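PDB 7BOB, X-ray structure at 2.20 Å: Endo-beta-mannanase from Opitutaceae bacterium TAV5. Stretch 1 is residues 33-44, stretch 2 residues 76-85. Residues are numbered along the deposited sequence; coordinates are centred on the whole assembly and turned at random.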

# COMPACT_ATOMS: atom_id res chain seq x y z
N MET A 33 24.42 28.82 -7.80
CA MET A 33 24.77 30.00 -8.60
C MET A 33 24.74 31.30 -7.79
O MET A 33 25.63 32.13 -7.92
CB MET A 33 23.82 30.13 -9.79
CG MET A 33 24.03 31.40 -10.59
SD MET A 33 22.80 31.61 -11.90
CE MET A 33 21.32 31.91 -10.92
N TRP A 34 23.69 31.50 -6.99
CA TRP A 34 23.56 32.75 -6.25
C TRP A 34 24.68 32.93 -5.23
O TRP A 34 25.09 34.07 -4.96
CB TRP A 34 22.20 32.82 -5.57
CG TRP A 34 21.08 32.79 -6.57
CD1 TRP A 34 20.21 31.76 -6.81
CD2 TRP A 34 20.73 33.84 -7.50
NE1 TRP A 34 19.33 32.11 -7.81
CE2 TRP A 34 19.62 33.38 -8.25
CE3 TRP A 34 21.23 35.13 -7.75
CZ2 TRP A 34 19.02 34.15 -9.26
CZ3 TRP A 34 20.63 35.90 -8.74
CH2 TRP A 34 19.54 35.41 -9.48
N GLN A 35 25.19 31.83 -4.67
CA GLN A 35 26.28 31.92 -3.69
C GLN A 35 27.64 32.05 -4.38
O GLN A 35 28.47 32.85 -3.96
CB GLN A 35 26.29 30.69 -2.78
CG GLN A 35 25.01 30.44 -2.00
CD GLN A 35 24.79 31.50 -0.91
OE1 GLN A 35 25.73 32.16 -0.46
NE2 GLN A 35 23.55 31.62 -0.45
N ALA A 36 27.87 31.27 -5.44
CA ALA A 36 29.19 31.29 -6.06
C ALA A 36 29.38 32.49 -7.00
O ALA A 36 30.51 32.95 -7.18
CB ALA A 36 29.42 29.98 -6.81
N TRP A 37 28.28 32.99 -7.59
CA TRP A 37 28.21 34.07 -8.58
C TRP A 37 29.45 34.18 -9.46
O TRP A 37 30.25 35.10 -9.28
CB TRP A 37 27.95 35.41 -7.88
CG TRP A 37 27.34 36.44 -8.82
CD1 TRP A 37 27.88 37.64 -9.18
CD2 TRP A 37 26.10 36.33 -9.53
NE1 TRP A 37 27.03 38.30 -10.05
CE2 TRP A 37 25.93 37.51 -10.27
CE3 TRP A 37 25.09 35.35 -9.58
CZ2 TRP A 37 24.81 37.73 -11.07
CZ3 TRP A 37 23.98 35.58 -10.37
CH2 TRP A 37 23.84 36.75 -11.11
N PRO A 38 29.65 33.27 -10.42
CA PRO A 38 30.74 33.43 -11.40
C PRO A 38 30.25 34.31 -12.55
O PRO A 38 29.78 33.83 -13.60
CB PRO A 38 31.03 31.99 -11.82
CG PRO A 38 29.67 31.32 -11.77
CD PRO A 38 28.90 32.01 -10.65
N GLU A 39 30.35 35.62 -12.35
CA GLU A 39 29.62 36.54 -13.21
C GLU A 39 30.14 36.54 -14.64
O GLU A 39 29.34 36.58 -15.59
CB GLU A 39 29.64 37.95 -12.64
CG GLU A 39 28.65 38.86 -13.36
CD GLU A 39 28.60 40.26 -12.76
OE1 GLU A 39 27.86 40.47 -11.78
OE2 GLU A 39 29.30 41.16 -13.29
N ASP A 40 31.46 36.48 -14.84
CA ASP A 40 31.96 36.40 -16.22
C ASP A 40 31.43 35.15 -16.90
O ASP A 40 31.01 35.20 -18.07
CB ASP A 40 33.48 36.42 -16.25
CG ASP A 40 34.06 37.80 -15.95
OD1 ASP A 40 33.28 38.78 -15.87
OD2 ASP A 40 35.30 37.89 -15.80
N GLU A 41 31.44 34.02 -16.19
CA GLU A 41 30.91 32.78 -16.74
C GLU A 41 29.44 32.94 -17.13
O GLU A 41 29.05 32.60 -18.25
CB GLU A 41 31.09 31.64 -15.73
CG GLU A 41 30.48 30.29 -16.16
CD GLU A 41 30.76 29.16 -15.17
OE1 GLU A 41 31.33 29.44 -14.08
OE2 GLU A 41 30.41 27.99 -15.48
N ILE A 42 28.62 33.50 -16.23
CA ILE A 42 27.20 33.70 -16.52
C ILE A 42 27.01 34.56 -17.78
O ILE A 42 26.28 34.18 -18.72
CB ILE A 42 26.50 34.33 -15.31
CG1 ILE A 42 26.51 33.36 -14.11
CG2 ILE A 42 25.09 34.75 -15.66
CD1 ILE A 42 26.21 34.03 -12.75
N PHE A 43 27.67 35.72 -17.83
CA PHE A 43 27.47 36.64 -18.94
C PHE A 43 27.99 36.04 -20.24
O PHE A 43 27.41 36.23 -21.32
CB PHE A 43 28.14 37.99 -18.64
CG PHE A 43 27.46 38.79 -17.53
CD1 PHE A 43 26.40 38.25 -16.78
CD2 PHE A 43 27.87 40.10 -17.25
CE1 PHE A 43 25.78 38.98 -15.76
CE2 PHE A 43 27.27 40.85 -16.21
CZ PHE A 43 26.21 40.29 -15.47
N SER A 44 29.09 35.28 -20.16
CA SER A 44 29.55 34.57 -21.34
C SER A 44 28.52 33.54 -21.79
O SER A 44 28.35 33.32 -23.00
CB SER A 44 30.90 33.92 -21.07
OG SER A 44 31.22 32.98 -22.08
N THR A 76 22.88 41.12 -0.99
CA THR A 76 23.81 40.73 -2.04
C THR A 76 23.11 39.94 -3.14
O THR A 76 23.37 40.16 -4.33
CB THR A 76 24.96 39.91 -1.45
OG1 THR A 76 25.62 40.66 -0.44
CG2 THR A 76 25.96 39.53 -2.55
N MET A 77 22.22 39.03 -2.76
CA MET A 77 21.52 38.22 -3.77
C MET A 77 20.59 39.08 -4.61
O MET A 77 20.53 38.93 -5.84
CB MET A 77 20.75 37.08 -3.10
CG MET A 77 21.60 36.21 -2.20
SD MET A 77 23.00 35.48 -3.06
CE MET A 77 24.13 35.20 -1.68
N LEU A 78 19.85 40.00 -3.97
CA LEU A 78 19.00 40.92 -4.71
C LEU A 78 19.82 41.78 -5.66
O LEU A 78 19.33 42.15 -6.74
CB LEU A 78 18.21 41.81 -3.76
CG LEU A 78 17.22 40.99 -2.93
CD1 LEU A 78 16.81 41.68 -1.62
CD2 LEU A 78 15.99 40.62 -3.77
N SER A 79 21.07 42.07 -5.34
CA SER A 79 21.85 42.88 -6.28
C SER A 79 22.32 42.03 -7.44
O SER A 79 22.38 42.50 -8.59
CB SER A 79 23.03 43.55 -5.59
OG SER A 79 22.54 44.29 -4.50
N ARG A 80 22.66 40.77 -7.16
CA ARG A 80 22.98 39.85 -8.23
C ARG A 80 21.77 39.59 -9.12
O ARG A 80 21.90 39.52 -10.35
CB ARG A 80 23.54 38.57 -7.62
CG ARG A 80 24.91 38.81 -7.07
CD ARG A 80 25.38 37.68 -6.18
NE ARG A 80 26.68 38.01 -5.60
CZ ARG A 80 27.35 37.24 -4.74
NH1 ARG A 80 26.85 36.08 -4.33
NH2 ARG A 80 28.53 37.66 -4.29
N LEU A 81 20.57 39.48 -8.52
CA LEU A 81 19.37 39.36 -9.34
C LEU A 81 19.26 40.53 -10.32
O LEU A 81 19.05 40.33 -11.53
CB LEU A 81 18.12 39.29 -8.45
CG LEU A 81 16.74 39.10 -9.13
CD1 LEU A 81 16.75 38.02 -10.20
CD2 LEU A 81 15.63 38.82 -8.11
N LEU A 82 19.44 41.76 -9.82
CA LEU A 82 19.29 42.90 -10.72
C LEU A 82 20.37 42.88 -11.80
O LEU A 82 20.09 43.20 -12.96
CB LEU A 82 19.30 44.23 -9.94
CG LEU A 82 19.03 45.46 -10.85
CD1 LEU A 82 18.08 46.50 -10.21
CD2 LEU A 82 20.31 46.16 -11.36
N ARG A 83 21.60 42.46 -11.46
CA ARG A 83 22.65 42.41 -12.47
C ARG A 83 22.32 41.39 -13.56
O ARG A 83 22.57 41.63 -14.74
CB ARG A 83 24.01 42.10 -11.81
CG ARG A 83 24.48 43.20 -10.78
CD ARG A 83 25.95 43.05 -10.35
NE ARG A 83 26.82 43.23 -11.51
CZ ARG A 83 28.04 43.75 -11.49
NH1 ARG A 83 28.59 44.16 -10.35
NH2 ARG A 83 28.73 43.86 -12.63
N LEU A 84 21.72 40.24 -13.17
CA LEU A 84 21.31 39.25 -14.15
C LEU A 84 20.20 39.79 -15.05
O LEU A 84 20.31 39.70 -16.28
CB LEU A 84 20.84 37.96 -13.45
CG LEU A 84 20.54 36.71 -14.28
CD1 LEU A 84 21.72 36.34 -15.17
CD2 LEU A 84 20.20 35.54 -13.34
N LEU A 85 19.13 40.35 -14.46
CA LEU A 85 18.03 40.89 -15.26
C LEU A 85 18.54 41.89 -16.27
O LEU A 85 18.15 41.87 -17.45
CB LEU A 85 17.00 41.55 -14.35
CG LEU A 85 16.30 40.58 -13.40
CD1 LEU A 85 15.56 41.32 -12.30
CD2 LEU A 85 15.33 39.69 -14.21

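Residues 76-85 form one uninterrupted helical run that packs against a broken segment, helix 33-36 and helix 39-44 joined through Trp37 and Pro38. The axes of helix 39-44 and helix 76-85 run in roughly the same direction, 30° apart and 11.6 Å at closest approach, and the two stretches together bury 617 Å². The backbones are nearest at the start, where Trp34 CA lies 6.3 Å from Met77 CA; farther along, Phe43 CA and Leu84 CA are 8.2 Å apart.

Thr76 opens the stretch without touching its partner. Met77 makes the first contact: its CA-to-CB bond points sideways, but chi1 and chi2, both m, bring the thioether across, so that SD lies 3.7 Å from Trp34 CB and 3.2 Å from Trp34 O, while CE reaches 3.6 Å from Gln35 OE1. A flexible, unbranched chain suits this buried place against the Trp34 backbone and CB. Leu78 points away and Ser79 is out of reach, as expected for the far side of a helix.

Arg80 is the centre of the contact. Its CB points toward stretch 1, and the chain then runs extended, with chi2, chi3 and chi4 all near 180°, along the Trp37 indole. CG sits 3.5 Å from the centroid of the five-membered ring of Trp37, only 6° off the ring normal, a CH-pi contact that uses the aliphatic part of the arginine. The guanidinium then donates a hydrogen bond from NH1 to Trp34 O at 2.7 Å; this carbonyl lies near the guanidinium plane, at its edge, where the N-H groups point. Trp37, with positive phi, is the first residue to leave the helix, and its indole is fixed on its own side by a 2.9 Å hydrogen bond from NE1 to Glu39 OE1.

Leu81 helps to receive Trp34, whose side chain fits as a knob among Met77, Arg80, Leu81 and Leu84. Trp34 CZ3 lies 3.6 Å from Leu81 N, and Trp34 CH2 lies 3.9 Å from Leu81 CD1. The large, flat indole thus reaches both backbone and side chain of the facing helix, and 105 Å² of Trp34 is covered by stretch 2.

Leu82 points away, but Arg83 points toward stretch 1 and forms a salt bridge, NH2 to Glu39 OE2 at 2.8 Å, with that oxygen over one face of the guanidinium. The Glu39 carboxylate therefore serves two partners, accepting the Trp37 indole N-H at OE1 while balancing the charge of Arg83. The backbone of Arg83 also meets an aromatic ring, its O lying 3.9 Å from Phe43 CZ.

Leu84 closes the contact in a buried, apolar setting. Its CD2 is 3.9 Å from Trp34 CH2, its CB 4.0 Å from Trp37 CH2 at that ring's edge, and its CD1 3.8 Å from Ile42 CG2, so one branched leucine touches both tryptophans and the isoleucine of the second helix. Leu85 is buried but out of reach of stretch 1.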